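Local coordinates for protein glycosaminoglycan xylosylkinase (Hydra vulgaris, PDB 5XOM) that probably phosphorylates xylose in the glycosaminoglycan linkage region of proteoglycans, as a member of the Fam20 kinase family, at residues F301-K309 and D359-L370. Residues are numbered along the deposited sequence; the frame is centred on the assembly and turned at random.
Sequences FGNPFVDEK and DHLLALDRRLLL
A salt-bridge network of Asp307, Arg366 and Arg367 ties the loop after strand 289-292 to helix 358-382 in the kinase-like C-terminal region of this Fam20 protein. Arg366 meets the carboxylate side-on. Arg366 NE reaches Asp307 OD1 at 2.9 Å and its NH2 reaches Asp307 OD2, each through the syn lone pair, with the two flat groups nearly coplanar. The bend at chi3 (67°) turns this guanidinium back along the helix, where Arg366 NH2 also donates to Pro304 O at 2.7 Å. Arg367 comes to the same carboxylate from above its plane. Arg367 NE lies 2.8 Å from Asp307 OD2, and the two planes stand 79° apart. OD2 therefore accepts from both arginines. Ala363 CB covers one face of the Arg367 guanidinium. Arg367 NH2 makes weak bonds to Asn303 O and Val306 O, and NH1 binds Leu272 O of helix 259-273.

Near the start of helix 358-382, the His360 ring is sandwiched. Pro304 CB packs over one face, 3.4 Å from His360 ND1, and Phe301 CB lies over the other. The Phe301 ring turns its edge to His360 in an offset edge-to-face pair. A water joins His360 ND1 to Arg367 NH1. A second water donates to Pro304 O and Asp359 O and accepts from Arg366 NH1. Farther along, Leu370 CD1 packs 3.4 Å from Asp307 OD1.

A leucine in place of Arg366 would probably leave Asp307 with Arg367 as its one charged partner here and Pro304 O without its direct side-chain donor. Two positive charges around one carboxylate are likely to keep Asp307 ionised, and the Arg366 bond to Pro304 O, with two weak ones from Arg367, is likely to hold this irregular backbone against the helix.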
# COMPACT_ATOMS: atom_id res chain seq x y z
N PHE A 301 12.70 -17.75 -20.31
CA PHE A 301 11.63 -17.99 -21.28
C PHE A 301 12.19 -18.15 -22.69
O PHE A 301 11.68 -17.56 -23.66
CB PHE A 301 10.57 -16.89 -21.21
CG PHE A 301 9.86 -16.81 -19.87
CD1 PHE A 301 8.90 -17.75 -19.52
CD2 PHE A 301 10.16 -15.80 -18.97
CE1 PHE A 301 8.25 -17.69 -18.29
CE2 PHE A 301 9.51 -15.72 -17.73
CZ PHE A 301 8.56 -16.67 -17.39
N GLY A 302 13.25 -18.94 -22.82
CA GLY A 302 13.82 -19.26 -24.11
C GLY A 302 13.22 -20.49 -24.75
O GLY A 302 13.16 -20.58 -25.97
N ASN A 303 12.74 -21.45 -23.93
CA ASN A 303 12.16 -22.67 -24.49
C ASN A 303 11.06 -23.17 -23.56
O ASN A 303 11.33 -23.60 -22.43
CB ASN A 303 13.22 -23.76 -24.71
CG ASN A 303 12.64 -25.05 -25.31
OD1 ASN A 303 11.44 -25.33 -25.25
ND2 ASN A 303 13.50 -25.78 -26.01
N PRO A 304 9.80 -23.15 -24.00
CA PRO A 304 8.69 -23.53 -23.13
C PRO A 304 8.52 -25.03 -22.97
O PRO A 304 7.65 -25.46 -22.21
CB PRO A 304 7.48 -22.93 -23.85
CG PRO A 304 7.87 -23.03 -25.31
CD PRO A 304 9.35 -22.78 -25.36
N PHE A 305 9.31 -25.84 -23.68
CA PHE A 305 9.13 -27.29 -23.68
C PHE A 305 10.16 -28.01 -22.84
O PHE A 305 10.02 -29.22 -22.62
CB PHE A 305 9.15 -27.84 -25.12
CG PHE A 305 8.24 -27.09 -26.06
CD1 PHE A 305 6.88 -27.03 -25.82
CD2 PHE A 305 8.75 -26.50 -27.21
CE1 PHE A 305 6.04 -26.33 -26.69
CE2 PHE A 305 7.91 -25.83 -28.09
CZ PHE A 305 6.55 -25.74 -27.83
N VAL A 306 11.20 -27.32 -22.37
CA VAL A 306 12.30 -27.93 -21.63
C VAL A 306 12.32 -27.33 -20.23
O VAL A 306 12.23 -26.11 -20.06
CB VAL A 306 13.64 -27.71 -22.34
CG1 VAL A 306 14.80 -28.27 -21.52
CG2 VAL A 306 13.62 -28.33 -23.74
N ASP A 307 12.46 -28.20 -19.24
CA ASP A 307 12.61 -27.80 -17.84
C ASP A 307 13.99 -28.25 -17.39
O ASP A 307 14.25 -29.46 -17.29
CB ASP A 307 11.51 -28.41 -16.98
CG ASP A 307 10.13 -28.30 -17.64
OD1 ASP A 307 9.34 -29.28 -17.59
OD2 ASP A 307 9.83 -27.24 -18.23
N GLU A 308 14.88 -27.29 -17.10
CA GLU A 308 16.27 -27.62 -16.73
C GLU A 308 16.31 -27.76 -15.21
O GLU A 308 16.50 -26.78 -14.47
CB GLU A 308 17.25 -26.57 -17.24
CG GLU A 308 17.29 -26.41 -18.76
CD GLU A 308 18.28 -27.35 -19.43
OE1 GLU A 308 18.44 -27.27 -20.66
OE2 GLU A 308 18.92 -28.15 -18.74
N LYS A 309 16.14 -28.99 -14.74
CA LYS A 309 16.09 -29.26 -13.31
C LYS A 309 17.40 -28.95 -12.61
O LYS A 309 17.40 -28.76 -11.39
CB LYS A 309 15.68 -30.71 -13.07
CG LYS A 309 14.21 -30.99 -13.39
CD LYS A 309 13.87 -32.45 -13.12
CE LYS A 309 12.41 -32.73 -13.43
NZ LYS A 309 12.05 -34.17 -13.28
N ASP A 359 2.33 -21.20 -24.34
CA ASP A 359 3.21 -22.33 -24.05
C ASP A 359 4.16 -22.03 -22.90
O ASP A 359 4.46 -22.91 -22.09
CB ASP A 359 4.00 -22.74 -25.30
CG ASP A 359 3.12 -23.34 -26.40
OD1 ASP A 359 2.15 -24.04 -26.08
OD2 ASP A 359 3.46 -23.17 -27.60
N HIS A 360 4.68 -20.80 -22.82
CA HIS A 360 5.49 -20.43 -21.66
C HIS A 360 4.65 -20.28 -20.40
O HIS A 360 5.12 -20.60 -19.30
CB HIS A 360 6.26 -19.12 -21.89
CG HIS A 360 7.43 -19.26 -22.84
ND1 HIS A 360 8.56 -19.97 -22.50
CD2 HIS A 360 7.65 -18.73 -24.06
CE1 HIS A 360 9.43 -19.90 -23.49
NE2 HIS A 360 8.90 -19.15 -24.45
N LEU A 361 3.41 -19.80 -20.53
CA LEU A 361 2.52 -19.73 -19.37
C LEU A 361 2.28 -21.11 -18.79
O LEU A 361 2.39 -21.32 -17.58
CB LEU A 361 1.21 -19.05 -19.76
CG LEU A 361 1.37 -17.55 -20.01
CD1 LEU A 361 0.18 -16.94 -20.72
CD2 LEU A 361 1.62 -16.84 -18.67
N LEU A 362 2.01 -22.10 -19.66
CA LEU A 362 1.79 -23.45 -19.18
C LEU A 362 3.08 -24.11 -18.70
O LEU A 362 3.03 -25.01 -17.87
CB LEU A 362 1.11 -24.29 -20.27
CG LEU A 362 -0.28 -23.70 -20.57
CD1 LEU A 362 -0.89 -24.32 -21.81
CD2 LEU A 362 -1.20 -23.84 -19.34
N ALA A 363 4.23 -23.68 -19.21
CA ALA A 363 5.49 -24.20 -18.67
C ALA A 363 5.65 -23.82 -17.20
O ALA A 363 6.19 -24.59 -16.40
CB ALA A 363 6.66 -23.69 -19.51
N LEU A 364 5.19 -22.61 -16.84
CA LEU A 364 5.19 -22.17 -15.44
C LEU A 364 4.43 -23.15 -14.55
O LEU A 364 4.93 -23.57 -13.50
CB LEU A 364 4.56 -20.79 -15.35
CG LEU A 364 5.45 -19.63 -15.76
CD1 LEU A 364 4.65 -18.36 -15.72
CD2 LEU A 364 6.69 -19.56 -14.87
N ASP A 365 3.20 -23.49 -14.94
CA ASP A 365 2.39 -24.39 -14.12
C ASP A 365 3.02 -25.77 -14.05
O ASP A 365 3.00 -26.42 -13.00
CB ASP A 365 0.97 -24.48 -14.68
CG ASP A 365 0.28 -23.13 -14.71
OD1 ASP A 365 -0.58 -22.92 -15.59
OD2 ASP A 365 0.58 -22.29 -13.84
N ARG A 366 3.57 -26.25 -15.17
CA ARG A 366 4.27 -27.53 -15.16
C ARG A 366 5.45 -27.50 -14.21
O ARG A 366 5.66 -28.45 -13.44
CB ARG A 366 4.72 -27.89 -16.58
CG ARG A 366 5.35 -29.27 -16.69
CD ARG A 366 5.68 -29.62 -18.14
NE ARG A 366 6.73 -28.75 -18.66
CZ ARG A 366 6.53 -27.83 -19.60
NH1 ARG A 366 5.33 -27.68 -20.14
NH2 ARG A 366 7.54 -27.07 -20.00
N ARG A 367 6.23 -26.43 -14.24
CA ARG A 367 7.43 -26.38 -13.42
C ARG A 367 7.11 -26.18 -11.94
O ARG A 367 7.88 -26.60 -11.08
CB ARG A 367 8.36 -25.27 -13.92
CG ARG A 367 9.01 -25.60 -15.25
CD ARG A 367 9.54 -24.36 -15.93
NE ARG A 367 9.85 -24.64 -17.32
CZ ARG A 367 10.07 -23.71 -18.25
NH1 ARG A 367 10.00 -22.42 -17.92
NH2 ARG A 367 10.34 -24.06 -19.50
N LEU A 368 5.97 -25.56 -11.64
CA LEU A 368 5.56 -25.43 -10.24
C LEU A 368 5.31 -26.80 -9.62
O LEU A 368 5.73 -27.06 -8.49
CB LEU A 368 4.32 -24.54 -10.14
CG LEU A 368 3.67 -24.38 -8.76
CD1 LEU A 368 4.68 -23.89 -7.74
CD2 LEU A 368 2.50 -23.41 -8.85
N LEU A 369 4.67 -27.71 -10.37
CA LEU A 369 4.50 -29.07 -9.87
C LEU A 369 5.83 -29.78 -9.71
O LEU A 369 6.01 -30.57 -8.77
CB LEU A 369 3.58 -29.88 -10.79
CG LEU A 369 2.13 -29.42 -10.86
CD1 LEU A 369 1.34 -30.35 -11.77
CD2 LEU A 369 1.52 -29.38 -9.46
N LEU A 370 6.77 -29.55 -10.63
CA LEU A 370 8.09 -30.15 -10.48
C LEU A 370 8.81 -29.63 -9.24
O LEU A 370 9.59 -30.36 -8.62
CB LEU A 370 8.92 -29.91 -11.74
CG LEU A 370 8.38 -30.47 -13.06
CD1 LEU A 370 9.22 -29.99 -14.24
CD2 LEU A 370 8.33 -32.01 -13.01
O HOH W 1 10.26 -21.08 -20.42
O HOH W 2 4.94 -25.52 -22.29